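Local coordinates for protein D-aminopeptidase (Bacillus subtilis, PDB 1HI9) that uses two zinc ions per subunit to hydrolyse N-terminal residues from peptides containing D-amino acids, inside the central chamber of a self-compartmentalizing homodecamer, at residues A[91-105]-A[144-157]. Residues are numbered along the deposited sequence; the frame is centred on the assembly and turned at random.
Sequences LDDTFRGALFLGYHA and YDVPVLMVAGDDRA. With ZN (zinc ion), chain F.
Strands 97-101 and 148-152 run parallel, 15° apart, their pairing broken by a beta bulge where Leu-149 N bonds to Ala-98 O before Phe-100 N meets Met-150 O at 2.9 Å. They are neighbouring central strands of the mixed sheet in this M55 peptidase, with strand 2-7 on the far side of 97-101. On one face Leu-99 and Met-150 lie side by side, CG to CB 3.9 Å, beneath helices 28-48 and 187-203. On the other, the Phe-100 ring is sandwiched: Val-148 CG1 sits 4.2 Å from its centroid in a CH-pi contact, while Tyr-103 OH, itself hydrogen-bonded to Ser-6 and Asn-137, lies over the opposite face toward the rim. Val-148 CG1 gets there by standing anti to the backbone N (chi1 176°). Before the strands, the Tyr-144 ring lies against the 91-93 backbone, one face taking Asp-92 CA, 3.9 Å from the centroid, and Leu-91 O, both offset toward the rim. Replacing Tyr-144 with an alanine would probably open a gap over this backbone, leaving the turn at Asp-92 without its aromatic cover. Val-146 wedges in beside this turn, CG2 4.0 Å from Leu-91 CD2 and CG1 3.5 Å from Gly-97 CA. Past the strands, Ala-157 CB packs against the His-104 carbonyl carbon, near the helix N-cap Asp-154, whose OD1 accepts from Ala-157 N. His-104 completes a zinc site with Asp-8 and Glu-133: NE2 binds the metal at 1.9 Å and ND1 donates almost straight (177°) to Ala-105 O, the two bonds together fixing the rotation of the ring.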
ATOM      1  N   LEU A  91      16.742  -7.647  38.995  1.00 45.99           N
ATOM      2  CA  LEU A  91      17.922  -7.347  39.803  1.00 48.15           C
ATOM      3  C   LEU A  91      17.538  -7.076  41.267  1.00 48.58           C
ATOM      4  O   LEU A  91      16.765  -6.161  41.546  1.00 49.19           O
ATOM      5  CB  LEU A  91      18.637  -6.119  39.220  1.00 48.27           C
ATOM      6  CG  LEU A  91      20.140  -5.949  39.474  1.00 50.71           C
ATOM      7  CD1 LEU A  91      20.615  -4.628  38.891  1.00 51.16           C
ATOM      8  CD2 LEU A  91      20.437  -5.995  40.957  1.00 51.55           C
ATOM      9  N   ASP A  92      18.065  -7.880  42.189  1.00 49.41           N
ATOM     10  CA  ASP A  92      17.802  -7.700  43.618  1.00 50.77           C
ATOM     11  C   ASP A  92      19.120  -7.759  44.399  1.00 51.33           C
ATOM     12  O   ASP A  92      20.191  -7.833  43.799  1.00 50.72           O
ATOM     13  CB  ASP A  92      16.832  -8.765  44.144  1.00 50.78           C
ATOM     14  CG  ASP A  92      17.339 -10.175  43.929  1.00 51.77           C
ATOM     15  OD1 ASP A  92      18.578 -10.367  43.913  1.00 53.66           O
ATOM     16  OD2 ASP A  92      16.505 -11.097  43.788  1.00 51.15           O
ATOM     17  N   ASP A  93      19.037  -7.745  45.729  1.00 52.66           N
ATOM     18  CA  ASP A  93      20.231  -7.766  46.575  1.00 54.47           C
ATOM     19  C   ASP A  93      20.926  -9.121  46.690  1.00 52.84           C
ATOM     20  O   ASP A  93      21.904  -9.260  47.416  1.00 53.14           O
ATOM     21  CB  ASP A  93      19.893  -7.238  47.980  1.00 57.00           C
ATOM     22  CG  ASP A  93      18.955  -8.156  48.753  1.00 60.16           C
ATOM     23  OD1 ASP A  93      18.512  -7.752  49.850  1.00 62.35           O
ATOM     24  OD2 ASP A  93      18.663  -9.278  48.273  1.00 61.63           O
ATOM     25  N   THR A  94      20.431 -10.114  45.970  1.00 52.69           N
ATOM     26  CA  THR A  94      21.031 -11.440  46.028  1.00 52.52           C
ATOM     27  C   THR A  94      22.099 -11.632  44.951  1.00 52.38           C
ATOM     28  O   THR A  94      22.653 -12.718  44.813  1.00 52.55           O
ATOM     29  CB  THR A  94      19.968 -12.538  45.854  1.00 52.58           C
ATOM     30  OG1 THR A  94      19.589 -12.621  44.473  1.00 53.05           O
ATOM     31  CG2 THR A  94      18.736 -12.214  46.691  1.00 51.61           C
ATOM     32  N   PHE A  95      22.377 -10.584  44.181  1.00 51.76           N
ATOM     33  CA  PHE A  95      23.381 -10.674  43.137  1.00 51.17           C
ATOM     34  C   PHE A  95      24.730 -10.117  43.587  1.00 51.87           C
ATOM     35  O   PHE A  95      24.804  -9.102  44.289  1.00 50.62           O
ATOM     36  CB  PHE A  95      22.911  -9.951  41.864  1.00 50.64           C
ATOM     37  CG  PHE A  95      21.849 -10.692  41.102  1.00 49.86           C
ATOM     38  CD1 PHE A  95      20.509 -10.599  41.478  1.00 50.13           C
ATOM     39  CD2 PHE A  95      22.191 -11.518  40.036  1.00 48.71           C
ATOM     40  CE1 PHE A  95      19.521 -11.320  40.804  1.00 48.37           C
ATOM     41  CE2 PHE A  95      21.212 -12.246  39.354  1.00 48.55           C
ATOM     42  CZ  PHE A  95      19.872 -12.146  39.741  1.00 48.34           C
ATOM     43  N   ARG A  96      25.790 -10.806  43.176  1.00 51.53           N
ATOM     44  CA  ARG A  96      27.157 -10.433  43.511  1.00 52.93           C
ATOM     45  C   ARG A  96      27.567  -9.191  42.725  1.00 52.29           C
ATOM     46  O   ARG A  96      28.350  -8.371  43.203  1.00 52.70           O
ATOM     47  CB  ARG A  96      28.098 -11.610  43.191  1.00 55.12           C
ATOM     48  CG  ARG A  96      29.614 -11.365  43.363  1.00 58.40           C
ATOM     49  CD  ARG A  96      30.116 -11.277  44.818  1.00 61.09           C
ATOM     50  NE  ARG A  96      30.084  -9.923  45.311  1.00 64.11           N
ATOM     51  CZ  ARG A  96      31.086  -9.095  45.602  1.00 65.28           C
ATOM     52  NH1 ARG A  96      30.735  -7.897  46.026  1.00 65.80           N
ATOM     53  NH2 ARG A  96      32.376  -9.405  45.514  1.00 66.93           N
ATOM     54  N   GLY A  97      27.028  -9.048  41.519  1.00 50.94           N
ATOM     55  CA  GLY A  97      27.372  -7.901  40.706  1.00 49.56           C
ATOM     56  C   GLY A  97      26.541  -7.820  39.446  1.00 48.74           C
ATOM     57  O   GLY A  97      25.802  -8.749  39.106  1.00 48.93           O
ATOM     58  N   ALA A  98      26.667  -6.698  38.750  1.00 47.00           N
ATOM     59  CA  ALA A  98      25.931  -6.478  37.524  1.00 46.29           C
ATOM     60  C   ALA A  98      26.879  -6.213  36.371  1.00 45.30           C
ATOM     61  O   ALA A  98      27.968  -5.676  36.564  1.00 44.22           O
ATOM     62  CB  ALA A  98      24.968  -5.311  37.695  1.00 46.30           C
ATOM     63  N   LEU A  99      26.452  -6.603  35.172  1.00 44.97           N
ATOM     64  CA  LEU A  99      27.244  -6.420  33.959  1.00 43.88           C
ATOM     65  C   LEU A  99      26.355  -5.796  32.881  1.00 42.61           C
ATOM     66  O   LEU A  99      25.353  -6.385  32.477  1.00 41.90           O
ATOM     67  CB  LEU A  99      27.779  -7.774  33.488  1.00 44.66           C
ATOM     68  CG  LEU A  99      28.950  -7.795  32.494  1.00 46.13           C
ATOM     69  CD1 LEU A  99      29.433  -9.236  32.288  1.00 45.30           C
ATOM     70  CD2 LEU A  99      28.521  -7.197  31.176  1.00 47.48           C
ATOM     71  N   PHE A 100      26.717  -4.599  32.430  1.00 40.93           N
ATOM     72  CA  PHE A 100      25.950  -3.906  31.393  1.00 39.72           C
ATOM     73  C   PHE A 100      26.625  -4.159  30.051  1.00 38.40           C
ATOM     74  O   PHE A 100      27.801  -3.837  29.878  1.00 38.85           O
ATOM     75  CB  PHE A 100      25.901  -2.399  31.681  1.00 38.77           C
ATOM     76  CG  PHE A 100      25.174  -2.037  32.951  1.00 39.13           C
ATOM     77  CD1 PHE A 100      25.118  -0.712  33.377  1.00 39.98           C
ATOM     78  CD2 PHE A 100      24.529  -2.998  33.710  1.00 37.47           C
ATOM     79  CE1 PHE A 100      24.432  -0.362  34.534  1.00 38.95           C
ATOM     80  CE2 PHE A 100      23.843  -2.651  34.862  1.00 36.34           C
ATOM     81  CZ  PHE A 100      23.794  -1.333  35.274  1.00 38.43           C
ATOM     82  N   LEU A 101      25.876  -4.727  29.108  1.00 38.34           N
ATOM     83  CA  LEU A 101      26.400  -5.070  27.780  1.00 37.55           C
ATOM     84  C   LEU A 101      25.685  -4.336  26.655  1.00 36.35           C
ATOM     85  O   LEU A 101      24.471  -4.148  26.695  1.00 36.30           O
ATOM     86  CB  LEU A 101      26.251  -6.575  27.543  1.00 38.86           C
ATOM     87  CG  LEU A 101      27.397  -7.366  26.919  1.00 41.53           C
ATOM     88  CD1 LEU A 101      26.894  -8.772  26.642  1.00 40.99           C
ATOM     89  CD2 LEU A 101      27.898  -6.728  25.643  1.00 41.32           C
ATOM     90  N   GLY A 102      26.445  -3.946  25.639  1.00 34.73           N
ATOM     91  CA  GLY A 102      25.865  -3.249  24.512  1.00 34.11           C
ATOM     92  C   GLY A 102      25.294  -1.893  24.860  1.00 34.24           C
ATOM     93  O   GLY A 102      24.335  -1.434  24.233  1.00 32.61           O
ATOM     94  N   TYR A 103      25.871  -1.246  25.869  1.00 33.23           N
ATOM     95  CA  TYR A 103      25.400   0.069  26.261  1.00 33.13           C
ATOM     96  C   TYR A 103      25.916   1.174  25.350  1.00 32.79           C
ATOM     97  O   TYR A 103      26.870   0.998  24.586  1.00 31.64           O
ATOM     98  CB  TYR A 103      25.765   0.344  27.717  1.00 33.39           C
ATOM     99  CG  TYR A 103      24.705  -0.148  28.686  1.00 33.86           C
ATOM    100  CD1 TYR A 103      24.192  -1.441  28.592  1.00 33.61           C
ATOM    101  CD2 TYR A 103      24.201   0.683  29.674  1.00 33.00           C
ATOM    102  CE1 TYR A 103      23.194  -1.887  29.462  1.00 34.03           C
ATOM    103  CE2 TYR A 103      23.207   0.246  30.548  1.00 34.85           C
ATOM    104  CZ  TYR A 103      22.708  -1.030  30.437  1.00 34.23           C
ATOM    105  OH  TYR A 103      21.713  -1.434  31.291  1.00 33.00           O
ATOM    106  N   HIS A 104      25.259   2.322  25.443  1.00 33.99           N
ATOM    107  CA  HIS A 104      25.594   3.481  24.620  1.00 33.47           C
ATOM    108  C   HIS A 104      25.637   4.737  25.465  1.00 32.55           C
ATOM    109  O   HIS A 104      25.233   4.723  26.615  1.00 32.60           O
ATOM    110  CB  HIS A 104      24.536   3.639  23.518  1.00 31.65           C
ATOM    111  CG  HIS A 104      23.135   3.660  24.047  1.00 29.86           C
ATOM    112  ND1 HIS A 104      22.581   4.766  24.655  1.00 30.64           N
ATOM    113  CD2 HIS A 104      22.195   2.687  24.111  1.00 29.75           C
ATOM    114  CE1 HIS A 104      21.360   4.480  25.068  1.00 26.90           C
ATOM    115  NE2 HIS A 104      21.102   3.223  24.749  1.00 31.53           N
ATOM    116  N   ALA A 105      26.117   5.820  24.863  1.00 33.21           N
ATOM    117  CA  ALA A 105      26.225   7.100  25.534  1.00 32.60           C
ATOM    118  C   ALA A 105      24.850   7.700  25.792  1.00 32.83           C
ATOM    119  O   ALA A 105      23.881   7.425  25.057  1.00 31.25           O
ATOM    120  CB  ALA A 105      27.049   8.041  24.694  1.00 31.78           C
ATOM    121  N   TYR A 144      20.170  -1.865  45.713  1.00 45.38           N
ATOM    122  CA  TYR A 144      20.248  -3.232  46.211  1.00 46.56           C
ATOM    123  C   TYR A 144      21.658  -3.581  46.655  1.00 47.06           C
ATOM    124  O   TYR A 144      21.957  -4.742  46.918  1.00 47.57           O
ATOM    125  CB  TYR A 144      19.795  -4.226  45.137  1.00 46.81           C
ATOM    126  CG  TYR A 144      18.322  -4.128  44.782  1.00 48.40           C
ATOM    127  CD1 TYR A 144      17.898  -3.434  43.640  1.00 47.79           C
ATOM    128  CD2 TYR A 144      17.350  -4.730  45.586  1.00 47.40           C
ATOM    129  CE1 TYR A 144      16.547  -3.345  43.308  1.00 47.61           C
ATOM    130  CE2 TYR A 144      15.996  -4.646  45.263  1.00 48.22           C
ATOM    131  CZ  TYR A 144      15.605  -3.953  44.122  1.00 48.52           C
ATOM    132  OH  TYR A 144      14.273  -3.878  43.804  1.00 49.37           O
ATOM    133  N   ASP A 145      22.517  -2.569  46.744  1.00 48.03           N
ATOM    134  CA  ASP A 145      23.902  -2.764  47.150  1.00 48.90           C
ATOM    135  C   ASP A 145      24.657  -3.683  46.216  1.00 47.54           C
ATOM    136  O   ASP A 145      25.542  -4.425  46.640  1.00 47.58           O
ATOM    137  CB  ASP A 145      23.977  -3.308  48.574  1.00 50.76           C
ATOM    138  CG  ASP A 145      23.890  -2.214  49.599  1.00 53.83           C
ATOM    139  OD1 ASP A 145      24.838  -1.396  49.659  1.00 54.42           O
ATOM    140  OD2 ASP A 145      22.873  -2.163  50.334  1.00 55.74           O
ATOM    141  N   VAL A 146      24.297  -3.633  44.941  1.00 45.78           N
ATOM    142  CA  VAL A 146      24.962  -4.453  43.951  1.00 43.89           C
ATOM    143  C   VAL A 146      25.823  -3.542  43.107  1.00 43.53           C
ATOM    144  O   VAL A 146      25.361  -2.527  42.600  1.00 43.98           O
ATOM    145  CB  VAL A 146      23.962  -5.185  43.056  1.00 42.49           C
ATOM    146  CG1 VAL A 146      24.706  -5.970  42.000  1.00 41.16           C
ATOM    147  CG2 VAL A 146      23.095  -6.106  43.902  1.00 41.55           C
ATOM    148  N   PRO A 147      27.105  -3.878  42.977  1.00 43.86           N
ATOM    149  CA  PRO A 147      28.041  -3.075  42.186  1.00 43.10           C
ATOM    150  C   PRO A 147      28.050  -3.432  40.698  1.00 42.77           C
ATOM    151  O   PRO A 147      27.854  -4.586  40.318  1.00 41.97           O
ATOM    152  CB  PRO A 147      29.377  -3.374  42.848  1.00 44.02           C
ATOM    153  CG  PRO A 147      29.222  -4.835  43.218  1.00 43.70           C
ATOM    154  CD  PRO A 147      27.819  -4.889  43.782  1.00 43.43           C
ATOM    155  N   VAL A 148      28.275  -2.421  39.865  1.00 42.16           N
ATOM    156  CA  VAL A 148      28.339  -2.610  38.430  1.00 42.12           C
ATOM    157  C   VAL A 148      29.797  -2.953  38.141  1.00 43.28           C
ATOM    158  O   VAL A 148      30.657  -2.074  38.061  1.00 43.56           O
ATOM    159  CB  VAL A 148      27.941  -1.325  37.680  1.00 41.66           C
ATOM    160  CG1 VAL A 148      28.110  -1.514  36.189  1.00 39.84           C
ATOM    161  CG2 VAL A 148      26.499  -0.958  38.015  1.00 40.42           C
ATOM    162  N   LEU A 149      30.072  -4.242  37.993  1.00 43.71           N
ATOM    163  CA  LEU A 149      31.426  -4.716  37.765  1.00 43.64           C
ATOM    164  C   LEU A 149      32.006  -4.389  36.403  1.00 42.45           C
ATOM    165  O   LEU A 149      33.193  -4.083  36.281  1.00 42.40           O
ATOM    166  CB  LEU A 149      31.480  -6.228  37.984  1.00 43.47           C
ATOM    167  CG  LEU A 149      30.951  -6.700  39.339  1.00 45.54           C
ATOM    168  CD1 LEU A 149      31.138  -8.215  39.468  1.00 45.79           C
ATOM    169  CD2 LEU A 149      31.692  -5.980  40.460  1.00 45.15           C
ATOM    170  N   MET A 150      31.166  -4.452  35.378  1.00 42.09           N
ATOM    171  CA  MET A 150      31.621  -4.207  34.019  1.00 39.86           C
ATOM    172  C   MET A 150      30.562  -3.523  33.160  1.00 38.87           C
ATOM    173  O   MET A 150      29.363  -3.700  33.369  1.00 39.63           O
ATOM    174  CB  MET A 150      32.004  -5.540  33.377  1.00 39.16           C
ATOM    175  CG  MET A 150      32.699  -5.436  32.035  1.00 41.07           C
ATOM    176  SD  MET A 150      32.948  -7.073  31.342  1.00 43.00           S
ATOM    177  CE  MET A 150      32.402  -6.823  29.658  1.00 46.71           C
ATOM    178  N   VAL A 151      31.026  -2.751  32.187  1.00 37.21           N
ATOM    179  CA  VAL A 151      30.158  -2.054  31.256  1.00 36.85           C
ATOM    180  C   VAL A 151      30.814  -2.150  29.880  1.00 37.36           C
ATOM    181  O   VAL A 151      31.963  -1.746  29.715  1.00 35.96           O
ATOM    182  CB  VAL A 151      29.991  -0.558  31.643  1.00 37.15           C
ATOM    183  CG1 VAL A 151      29.205   0.182  30.568  1.00 36.02           C
ATOM    184  CG2 VAL A 151      29.264  -0.437  32.979  1.00 35.65           C
ATOM    185  N   ALA A 152      30.095  -2.707  28.905  1.00 36.56           N
ATOM    186  CA  ALA A 152      30.614  -2.845  27.550  1.00 36.10           C
ATOM    187  C   ALA A 152      29.752  -2.068  26.569  1.00 37.00           C
ATOM    188  O   ALA A 152      28.539  -1.936  26.749  1.00 37.40           O
ATOM    189  CB  ALA A 152      30.660  -4.305  27.153  1.00 37.10           C
ATOM    190  N   GLY A 153      30.390  -1.553  25.526  1.00 35.88           N
ATOM    191  CA  GLY A 153      29.684  -0.781  24.522  1.00 35.76           C
ATOM    192  C   GLY A 153      30.720  -0.052  23.693  1.00 36.10           C
ATOM    193  O   GLY A 153      31.809  -0.581  23.463  1.00 38.95           O
ATOM    194  N   ASP A 154      30.400   1.151  23.232  1.00 35.03           N
ATOM    195  CA  ASP A 154      31.361   1.918  22.452  1.00 35.49           C
ATOM    196  C   ASP A 154      32.320   2.629  23.414  1.00 36.30           C
ATOM    197  O   ASP A 154      32.158   2.552  24.630  1.00 33.64           O
ATOM    198  CB  ASP A 154      30.646   2.948  21.569  1.00 35.81           C
ATOM    199  CG  ASP A 154      30.093   4.132  22.367  1.00 35.41           C
ATOM    200  OD1 ASP A 154      29.470   3.917  23.422  1.00 35.06           O
ATOM    201  OD2 ASP A 154      30.279   5.268  21.922  1.00 33.38           O
ATOM    202  N   ASP A 155      33.313   3.318  22.864  1.00 37.39           N
ATOM    203  CA  ASP A 155      34.287   4.020  23.678  1.00 38.67           C
ATOM    204  C   ASP A 155      33.644   5.109  24.516  1.00 38.96           C
ATOM    205  O   ASP A 155      34.088   5.346  25.627  1.00 39.68           O
ATOM    206  CB  ASP A 155      35.382   4.617  22.793  1.00 40.88           C
ATOM    207  CG  ASP A 155      34.853   5.682  21.822  1.00 42.66           C
ATOM    208  OD1 ASP A 155      33.866   5.404  21.092  1.00 42.32           O
ATOM    209  OD2 ASP A 155      35.444   6.786  21.795  1.00 40.73           O
ATOM    210  N   ARG A 156      32.600   5.763  24.004  1.00 39.58           N
ATOM    211  CA  ARG A 156      31.948   6.827  24.773  1.00 40.49           C
ATOM    212  C   ARG A 156      31.153   6.312  25.971  1.00 39.94           C
ATOM    213  O   ARG A 156      31.077   6.979  27.008  1.00 39.30           O
ATOM    214  CB  ARG A 156      31.019   7.666  23.888  1.00 42.49           C
ATOM    215  CG  ARG A 156      31.684   8.335  22.695  1.00 46.06           C
ATOM    216  CD  ARG A 156      33.038   8.983  22.991  1.00 49.30           C
ATOM    217  NE  ARG A 156      32.988  10.068  23.949  1.00 53.48           N
ATOM    218  CZ  ARG A 156      33.635  11.226  23.864  1.00 55.65           C
ATOM    219  NH1 ARG A 156      34.424  11.523  22.832  1.00 56.28           N
ATOM    220  NH2 ARG A 156      33.487  12.089  24.854  1.00 54.79           N
ATOM    221  N   ALA A 157      30.548   5.138  25.827  1.00 39.29           N
ATOM    222  CA  ALA A 157      29.776   4.555  26.921  1.00 37.89           C
ATOM    223  C   ALA A 157      30.748   4.127  28.001  1.00 37.67           C
ATOM    224  O   ALA A 157      30.461   4.240  29.191  1.00 36.95           O
ATOM    225  CB  ALA A 157      28.974   3.353  26.429  1.00 36.57           C
TER
HETATM  226 ZN    ZN F 300      19.718   2.147  25.503  1.00 31.80          ZN
HETATM  227  O   HOH W   1      17.738   2.201  24.804  1.00 28.83           O